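Local atomic coordinates of paraflagellar rod component (Trypanosoma cruzi, PDB entry 6XYB), a protein that is of unknown function but belongs to a conserved kinetoplastid-specific family, is named as a paraflagellar rod component and is linked to metal-ion binding. Residues 7-12 with 16-21; 23-28 with 61-66. One frame throughout, in Å; residues are numbered along the deposited sequence.

Overall arrangement
Strand 17-21, which pairs with strand 6-13 in interaction 1, is also the sheet neighbour of strand 62-66, which carries W63 of interaction 2. The centres of the two contacts lie 9 Å apart, and backbone bonding joins them directly: I18 N to M65 O is 2.8 Å. The centre of interaction 1 is about 4 Å from the centre of the chain, whereas interaction 2 is a surface contact at the start of helix 27-36. Neither is a metal site. The side chains of V9 and S10 lie about 9 Å from those of S98 and S100 respectively, residues seen to bind magnesium, although no ion sits on them in this chain; a bound magnesium ion is about 12 Å from the C8 side chain.

Interaction 1: residues 7-12 with 16-21; sequences LCVSAT and PVITML
V9 packs alongside I18 and M20, all three side chains pointing the same way on the tight, apolar face of a two-stranded pairing that is more open at one end of its other face. With CG1 anti to the backbone N (chi1 177°), one methyl is turned toward I18, V9 CG1 to I18 CG2 3.9 Å, while the other branch, V9 CG2, rests 4.1 Å from M20 CG. A11 CB joins them more distantly, beside I18 CG1. Helix 74-90 closes over this apolar face, with L88 on L7 and V9, F81 on A11 and V80 on I18.

Segments 7-12 and 16-21 are the two arms of a beta hairpin within an antiparallel sheet. Three hydrogen-bonded pairs, C8 with L21, S10 with T19 and T12 with V17, each exchange two nearly straight backbone bonds; S10 N to T19 O is 2.8 Å. Between them, the alpha carbons of the non-hydrogen-bonded pairs V9-M20 and A11-I18 come to 4.5 Å, with CA-H...O contacts such as V9 CA to T19 O filling in.

On the other face, C8, S10 and L21 are buried, and they meet the second subunit, whose D74 touches S10 and whose S78 touches C8 and L21. The looser part is the end formed by T12, V17 and T19, which are partly exposed. A water sits there, donating to V17 O at 2.9 Å and, over a longer 3.3 Å, to S10 O. The same water meets T19 OG1 at 2.9 Å; chi1 of 49° sets that hydroxyl between the backbone N and the carbonyl carbon, with T19 OG1 3.5 Å from S10 CB. The neighbouring hydroxyls turn to strand 108-117, S10 OG bonding K112 NZ and T12 OG1 bonding T110 OG1.

Interaction 2: residues 23-28 with 61-66; sequences SALREE and DHWRME
R64 NH2 and E66 OE1 form a salt bridge of 3.3 Å along strand 62-66, using the anti lone pair of OE1, with the carboxylate oxygen 20° out of the guanidinium plane. W63, between them in sequence, points to the opposite side of this antiparallel sheet strand, which pairs with strand 17-21, and reaches L25 and E27 beside the start of helix 27-36. The contact is thus a worked case of an aromatic side chain on a strand packing against the N-terminal end of a helix. R26 occupies the N-cap position, and the residues before and after it, L25 and E27, both touch the ring.

No hydrogen bond joins the two segments, and the buried surface is modest, 149 Å² in all. L25 meets the five-membered end of the indole: L25 CD2 comes to 3.8 Å from W63 CD1 in an oblique approach. The first torsion sends CG out anti to the backbone N (chi1 177°), and the second (chi2 58°) turns CD2 to the ring. L25 also touches M20 and V30, so it bridges sheet and helix, and W63 itself touches V30 and meets the ring of F56 edge-to-face.

The six-membered end of the indole belongs to E27. Extended beyond CG, its side chain crosses W63 at about a right angle, with OE2 also in a long, weak ion pair with K31. The carboxylate plane is inclined 47° to the ring, and E27 CD lies 3.7 Å from W63 CH2.

Interaction 1: residues 7-12 with 16-21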
ATOM      1  N   LEU C   7      15.305  -0.745  -0.851  1.00 13.99           N
ATOM      2  CA  LEU C   7      15.217   0.315  -1.850  1.00 15.37           C
ATOM      3  C   LEU C   7      13.853   0.943  -1.703  1.00 15.31           C
ATOM      4  O   LEU C   7      12.856   0.244  -1.447  1.00 18.22           O
ATOM      5  CB  LEU C   7      15.418  -0.309  -3.255  1.00 18.14           C
ATOM      6  CG  LEU C   7      15.383   0.482  -4.540  1.00 22.80           C
ATOM      7  CD1 LEU C   7      16.384   1.565  -4.548  1.00 25.10           C
ATOM      8  CD2 LEU C   7      15.648  -0.528  -5.638  1.00 24.81           C
ATOM      9  N   CYS C   8      13.805   2.258  -1.833  1.00 14.25           N
ATOM     10  CA  CYS C   8      12.540   3.008  -1.892  1.00 15.48           C
ATOM     11  C   CYS C   8      12.517   3.774  -3.203  1.00 16.01           C
ATOM     12  O   CYS C   8      13.474   4.574  -3.450  1.00 18.97           O
ATOM     13  CB  CYS C   8      12.367   3.963  -0.713  1.00 16.67           C
ATOM     14  SG  CYS C   8      10.904   5.041  -0.859  1.00 20.94           S
ATOM     15  N   VAL C   9      11.478   3.575  -4.007  1.00 13.27           N
ATOM     16  CA  VAL C   9      11.292   4.395  -5.204  1.00 13.32           C
ATOM     17  C   VAL C   9      10.029   5.229  -4.961  1.00 12.32           C
ATOM     18  O   VAL C   9       8.988   4.711  -4.525  1.00 16.02           O
ATOM     19  CB  VAL C   9      11.123   3.564  -6.458  1.00 13.64           C
ATOM     20  CG1 VAL C   9      10.845   4.416  -7.694  1.00 15.98           C
ATOM     21  CG2 VAL C   9      12.325   2.708  -6.726  1.00 15.22           C
ATOM     22  N   SER C  10      10.140   6.530  -5.208  1.00 12.20           N
ATOM     23  CA  SER C  10       8.973   7.387  -5.030  1.00 12.48           C
ATOM     24  C   SER C  10       8.685   8.061  -6.363  1.00 13.83           C
ATOM     25  O   SER C  10       9.638   8.466  -7.037  1.00 16.56           O
ATOM     26  CB  SER C  10       9.211   8.400  -3.931  1.00 15.20           C
ATOM     27  OG  SER C  10       8.040   9.111  -3.603  1.00 18.60           O
ATOM     28  N   ALA C  11       7.417   8.247  -6.658  1.00 14.21           N
ATOM     29  CA  ALA C  11       7.035   8.919  -7.908  1.00 14.64           C
ATOM     30  C   ALA C  11       5.930   9.923  -7.560  1.00 13.94           C
ATOM     31  O   ALA C  11       4.894   9.497  -7.012  1.00 15.81           O
ATOM     32  CB  ALA C  11       6.555   7.921  -8.901  1.00 16.07           C
ATOM     33  N   THR C  12       6.136  11.170  -7.982  1.00 16.28           N
ATOM     34  CA  THR C  12       5.173  12.240  -7.824  1.00 15.76           C
ATOM     35  C   THR C  12       4.775  12.693  -9.215  1.00 15.53           C
ATOM     36  O   THR C  12       5.624  12.812 -10.069  1.00 18.18           O
ATOM     37  CB  THR C  12       5.743  13.362  -6.940  1.00 19.65           C
ATOM     38  OG1 THR C  12       6.007  12.824  -5.627  1.00 20.64           O
ATOM     39  CG2 THR C  12       4.735  14.488  -6.805  1.00 21.00           C
ATOM     40  N   PRO C  16       5.954  14.486 -13.804  1.00 23.70           N
ATOM     41  CA  PRO C  16       6.457  13.210 -13.298  1.00 22.31           C
ATOM     42  C   PRO C  16       7.898  13.327 -12.802  1.00 20.29           C
ATOM     43  O   PRO C  16       8.822  13.654 -13.541  1.00 23.51           O
ATOM     44  CB  PRO C  16       6.339  12.204 -14.431  1.00 24.26           C
ATOM     45  CG  PRO C  16       5.915  12.992 -15.658  1.00 29.73           C
ATOM     46  CD  PRO C  16       5.647  14.428 -15.242  1.00 29.49           C
ATOM     47  N   VAL C  17       8.082  13.019 -11.507  1.00 15.47           N
ATOM     48  CA  VAL C  17       9.445  13.066 -10.881  1.00 15.23           C
ATOM     49  C   VAL C  17       9.631  11.751 -10.137  1.00 14.17           C
ATOM     50  O   VAL C  17       8.801  11.425  -9.243  1.00 15.53           O
ATOM     51  CB  VAL C  17       9.689  14.256  -9.932  1.00 18.39           C
ATOM     52  CG1 VAL C  17      11.096  14.136  -9.346  1.00 21.26           C
ATOM     53  CG2 VAL C  17       9.429  15.591 -10.656  1.00 23.10           C
ATOM     54  N   ILE C  18      10.659  11.023 -10.513  1.00 14.59           N
ATOM     55  CA  ILE C  18      10.929   9.702  -9.919  1.00 14.83           C
ATOM     56  C   ILE C  18      12.238   9.815  -9.126  1.00 12.74           C
ATOM     57  O   ILE C  18      13.261  10.265  -9.644  1.00 15.08           O
ATOM     58  CB  ILE C  18      11.043   8.603 -10.985  1.00 15.16           C
ATOM     59  CG1 ILE C  18       9.759   8.490 -11.810  1.00 21.04           C
ATOM     60  CG2 ILE C  18      11.461   7.287 -10.314  1.00 17.14           C
ATOM     61  CD1 ILE C  18       9.947   7.845 -13.134  1.00 24.67           C
ATOM     62  N   THR C  19      12.220   9.411  -7.859  1.00 13.90           N
ATOM     63  CA  THR C  19      13.397   9.388  -6.981  1.00 14.72           C
ATOM     64  C   THR C  19      13.635   7.955  -6.491  1.00 12.49           C
ATOM     65  O   THR C  19      12.661   7.253  -6.187  1.00 15.11           O
ATOM     66  CB  THR C  19      13.232  10.367  -5.828  1.00 14.84           C
ATOM     67  OG1 THR C  19      11.983  10.226  -5.173  1.00 16.93           O
ATOM     68  CG2 THR C  19      13.331  11.802  -6.260  1.00 17.62           C
ATOM     69  N   MET C  20      14.895   7.578  -6.364  1.00 13.88           N
ATOM     70  CA  MET C  20      15.286   6.238  -5.923  1.00 12.79           C
ATOM     71  C   MET C  20      16.300   6.366  -4.813  1.00 15.00           C
ATOM     72  O   MET C  20      17.322   7.027  -5.017  1.00 16.49           O
ATOM     73  CB  MET C  20      15.865   5.465  -7.117  1.00 16.50           C
ATOM     74  CG  MET C  20      14.956   5.482  -8.314  1.00 16.19           C
ATOM     75  SD  MET C  20      15.267   4.205  -9.503  1.00 23.12           S
ATOM     76  CE  MET C  20      16.827   4.647 -10.097  1.00 19.60           C
ATOM     77  N   LEU C  21      16.005   5.771  -3.656  1.00 15.61           N
ATOM     78  CA  LEU C  21      16.882   5.774  -2.460  1.00 15.45           C
ATOM     79  C   LEU C  21      17.244   4.353  -2.115  1.00 15.21           C
ATOM     80  O   LEU C  21      16.445   3.492  -2.196  1.00 16.69           O
ATOM     81  CB  LEU C  21      16.150   6.372  -1.266  1.00 19.13           C
ATOM     82  CG  LEU C  21      15.884   7.858  -1.222  1.00 21.39           C
ATOM     83  CD1 LEU C  21      14.745   8.200  -2.152  1.00 23.81           C
ATOM     84  CD2 LEU C  21      15.585   8.256   0.228  1.00 24.79           C
TER
HETATM   85  O   HOH W   1       9.897  11.682  -6.570  1.00 20.45           O

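Interaction 2: residues 23-28 with 61-66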
ATOM      1  N   SER C  23      21.261   2.477  -0.429  1.00 25.60           N
ATOM      2  CA  SER C  23      22.754   2.433  -0.424  1.00 32.12           C
ATOM      3  C   SER C  23      23.262   1.451  -1.480  1.00 37.01           C
ATOM      4  O   SER C  23      24.325   1.726  -2.091  1.00 44.08           O
ATOM      5  CB  SER C  23      23.329   2.079   0.942  1.00 33.10           C
ATOM      6  OG  SER C  23      22.655   0.973   1.549  1.00 40.46           O
ATOM      7  N   ALA C  24      22.601   0.313  -1.634  1.00 25.43           N
ATOM      8  CA  ALA C  24      23.037  -0.812  -2.480  1.00 24.98           C
ATOM      9  C   ALA C  24      22.500  -0.749  -3.909  1.00 25.39           C
ATOM     10  O   ALA C  24      22.718  -1.720  -4.662  1.00 29.21           O
ATOM     11  CB  ALA C  24      22.616  -2.093  -1.834  1.00 26.54           C
ATOM     12  N   LEU C  25      21.886   0.352  -4.308  1.00 26.77           N
ATOM     13  CA  LEU C  25      21.426   0.549  -5.699  1.00 24.87           C
ATOM     14  C   LEU C  25      22.658   0.796  -6.582  1.00 27.46           C
ATOM     15  O   LEU C  25      23.361   1.774  -6.353  1.00 28.17           O
ATOM     16  CB  LEU C  25      20.434   1.719  -5.681  1.00 28.68           C
ATOM     17  CG  LEU C  25      19.884   2.136  -7.035  1.00 26.71           C
ATOM     18  CD1 LEU C  25      19.181   0.977  -7.727  1.00 28.27           C
ATOM     19  CD2 LEU C  25      18.941   3.334  -6.916  1.00 28.84           C
ATOM     20  N   ARG C  26      22.893  -0.063  -7.578  1.00 22.77           N
ATOM     21  CA  ARG C  26      24.055   0.088  -8.446  1.00 25.00           C
ATOM     22  C   ARG C  26      23.737   0.934  -9.685  1.00 24.15           C
ATOM     23  O   ARG C  26      22.563   0.972 -10.127  1.00 24.02           O
ATOM     24  CB  ARG C  26      24.638  -1.284  -8.785  1.00 26.48           C
ATOM     25  CG  ARG C  26      23.835  -2.059  -9.799  1.00 25.98           C
ATOM     26  CD  ARG C  26      24.481  -3.343 -10.148  1.00 27.39           C
ATOM     27  NE  ARG C  26      23.607  -4.028 -11.085  1.00 29.85           N
ATOM     28  CZ  ARG C  26      24.029  -4.917 -11.991  1.00 28.24           C
ATOM     29  NH1 ARG C  26      25.312  -5.173 -12.105  1.00 28.95           N
ATOM     30  NH2 ARG C  26      23.156  -5.526 -12.781  1.00 28.12           N
ATOM     31  N   GLU C  27      24.768   1.577 -10.262  1.00 24.11           N
ATOM     32  CA  GLU C  27      24.513   2.483 -11.412  1.00 26.90           C
ATOM     33  C   GLU C  27      23.942   1.659 -12.580  1.00 23.65           C
ATOM     34  O   GLU C  27      23.173   2.201 -13.389  1.00 25.61           O
ATOM     35  CB  GLU C  27      25.769   3.289 -11.701  1.00 33.44           C
ATOM     36  CG  GLU C  27      25.415   4.569 -12.458  1.00 53.57           C
ATOM     37  CD  GLU C  27      26.480   5.650 -12.561  1.00 64.52           C
ATOM     38  OE1 GLU C  27      27.465   5.566 -11.807  1.00 65.43           O
ATOM     39  OE2 GLU C  27      26.318   6.583 -13.397  1.00 55.06           O
ATOM     40  N   GLU C  28      24.388   0.416 -12.731  1.00 23.98           N
ATOM     41  CA  GLU C  28      23.920  -0.435 -13.852  1.00 25.89           C
ATOM     42  C   GLU C  28      22.381  -0.512 -13.771  1.00 25.84           C
ATOM     43  O   GLU C  28      21.732  -0.580 -14.822  1.00 26.28           O
ATOM     44  CB  GLU C  28      24.692  -1.767 -13.812  1.00 32.53           C
ATOM     45  CG  GLU C  28      26.225  -1.656 -14.031  1.00 34.56           C
ATOM     46  CD  GLU C  28      27.070  -1.274 -12.814  1.00 36.86           C
ATOM     47  OE1 GLU C  28      26.511  -0.879 -11.773  1.00 33.44           O
ATOM     48  OE2 GLU C  28      28.302  -1.423 -12.827  1.00 37.94           O
ATOM     49  N   ASP C  61      21.350  10.454  -0.043  1.00 31.01           N
ATOM     50  CA  ASP C  61      21.867   9.949  -1.329  1.00 26.97           C
ATOM     51  C   ASP C  61      20.689   9.374  -2.111  1.00 22.38           C
ATOM     52  O   ASP C  61      19.930   8.457  -1.614  1.00 25.69           O
ATOM     53  CB  ASP C  61      22.938   8.874  -1.145  1.00 31.22           C
ATOM     54  CG  ASP C  61      24.180   9.354  -0.420  1.00 34.71           C
ATOM     55  OD1 ASP C  61      24.363  10.587  -0.284  1.00 33.84           O
ATOM     56  OD2 ASP C  61      24.949   8.476   0.010  1.00 40.18           O
ATOM     57  N   HIS C  62      20.528   9.855  -3.339  1.00 22.46           N
ATOM     58  CA  HIS C  62      19.469   9.343  -4.228  1.00 18.19           C
ATOM     59  C   HIS C  62      19.711   9.741  -5.677  1.00 17.23           C
ATOM     60  O   HIS C  62      20.521  10.639  -5.963  1.00 19.06           O
ATOM     61  CB  HIS C  62      18.072   9.846  -3.746  1.00 19.27           C
ATOM     62  CG  HIS C  62      17.821  11.297  -4.072  1.00 19.82           C
ATOM     63  ND1 HIS C  62      18.408  12.317  -3.413  1.00 24.07           N
ATOM     64  CD2 HIS C  62      17.009  11.871  -4.996  1.00 18.94           C
ATOM     65  CE1 HIS C  62      17.987  13.448  -3.888  1.00 23.33           C
ATOM     66  NE2 HIS C  62      17.177  13.224  -4.916  1.00 21.57           N
ATOM     67  N   TRP C  63      18.927   9.109  -6.550  1.00 17.12           N
ATOM     68  CA  TRP C  63      18.840   9.380  -7.989  1.00 17.36           C
ATOM     69  C   TRP C  63      17.473   9.975  -8.297  1.00 16.76           C
ATOM     70  O   TRP C  63      16.438   9.505  -7.794  1.00 18.59           O
ATOM     71  CB  TRP C  63      19.050   8.088  -8.759  1.00 19.37           C
ATOM     72  CG  TRP C  63      20.413   7.531  -8.531  1.00 20.93           C
ATOM     73  CD1 TRP C  63      20.801   6.616  -7.584  1.00 24.16           C
ATOM     74  CD2 TRP C  63      21.576   7.790  -9.336  1.00 22.86           C
ATOM     75  NE1 TRP C  63      22.124   6.267  -7.780  1.00 24.17           N
ATOM     76  CE2 TRP C  63      22.627   6.967  -8.850  1.00 26.49           C
ATOM     77  CE3 TRP C  63      21.815   8.529 -10.523  1.00 21.91           C
ATOM     78  CZ2 TRP C  63      23.912   6.977  -9.426  1.00 30.31           C
ATOM     79  CZ3 TRP C  63      23.093   8.553 -11.064  1.00 24.87           C
ATOM     80  CH2 TRP C  63      24.122   7.756 -10.545  1.00 30.19           C
ATOM     81  N   ARG C  64      17.466  11.006  -9.132  1.00 17.92           N
ATOM     82  CA  ARG C  64      16.256  11.737  -9.509  1.00 15.94           C
ATOM     83  C   ARG C  64      16.120  11.869 -11.014  1.00 16.49           C
ATOM     84  O   ARG C  64      17.072  12.307 -11.681  1.00 18.25           O
ATOM     85  CB  ARG C  64      16.288  13.152  -8.951  1.00 16.51           C
ATOM     86  CG  ARG C  64      15.045  13.967  -9.308  1.00 18.47           C
ATOM     87  CD  ARG C  64      15.243  15.398  -8.908  1.00 23.70           C
ATOM     88  NE  ARG C  64      14.081  16.214  -9.114  1.00 23.75           N
ATOM     89  CZ  ARG C  64      13.738  16.784 -10.271  1.00 26.15           C
ATOM     90  NH1 ARG C  64      14.422  16.582 -11.397  1.00 31.62           N
ATOM     91  NH2 ARG C  64      12.682  17.560 -10.295  1.00 31.24           N
ATOM     92  N   MET C  65      14.959  11.527 -11.523  1.00 16.03           N
ATOM     93  CA  MET C  65      14.620  11.738 -12.950  1.00 17.53           C
ATOM     94  C   MET C  65      13.325  12.539 -13.053  1.00 17.72           C
ATOM     95  O   MET C  65      12.315  12.132 -12.466  1.00 18.65           O
ATOM     96  CB  MET C  65      14.480  10.413 -13.722  1.00 20.46           C
ATOM     97  CG  MET C  65      13.795  10.533 -15.093  1.00 26.26           C
ATOM     98  SD  MET C  65      13.417   8.835 -15.797  1.00 31.28           S
ATOM     99  CE  MET C  65      15.076   8.643 -16.331  1.00 24.50           C
ATOM    100  N   GLU C  66      13.304  13.585 -13.881  1.00 22.55           N
ATOM    101  CA  GLU C  66      12.012  14.156 -14.293  1.00 23.40           C
ATOM    102  C   GLU C  66      11.742  13.800 -15.759  1.00 25.93           C
ATOM    103  O   GLU C  66      12.616  14.085 -16.590  1.00 27.84           O
ATOM    104  CB  GLU C  66      11.953  15.657 -14.066  1.00 28.10           C
ATOM    105  CG  GLU C  66      10.600  16.250 -14.447  1.00 30.16           C
ATOM    106  CD  GLU C  66      10.433  17.729 -14.090  1.00 36.91           C
ATOM    107  OE1 GLU C  66      10.969  18.144 -13.046  1.00 43.28           O
ATOM    108  OE2 GLU C  66       9.741  18.457 -14.840  1.00 40.95           O
TER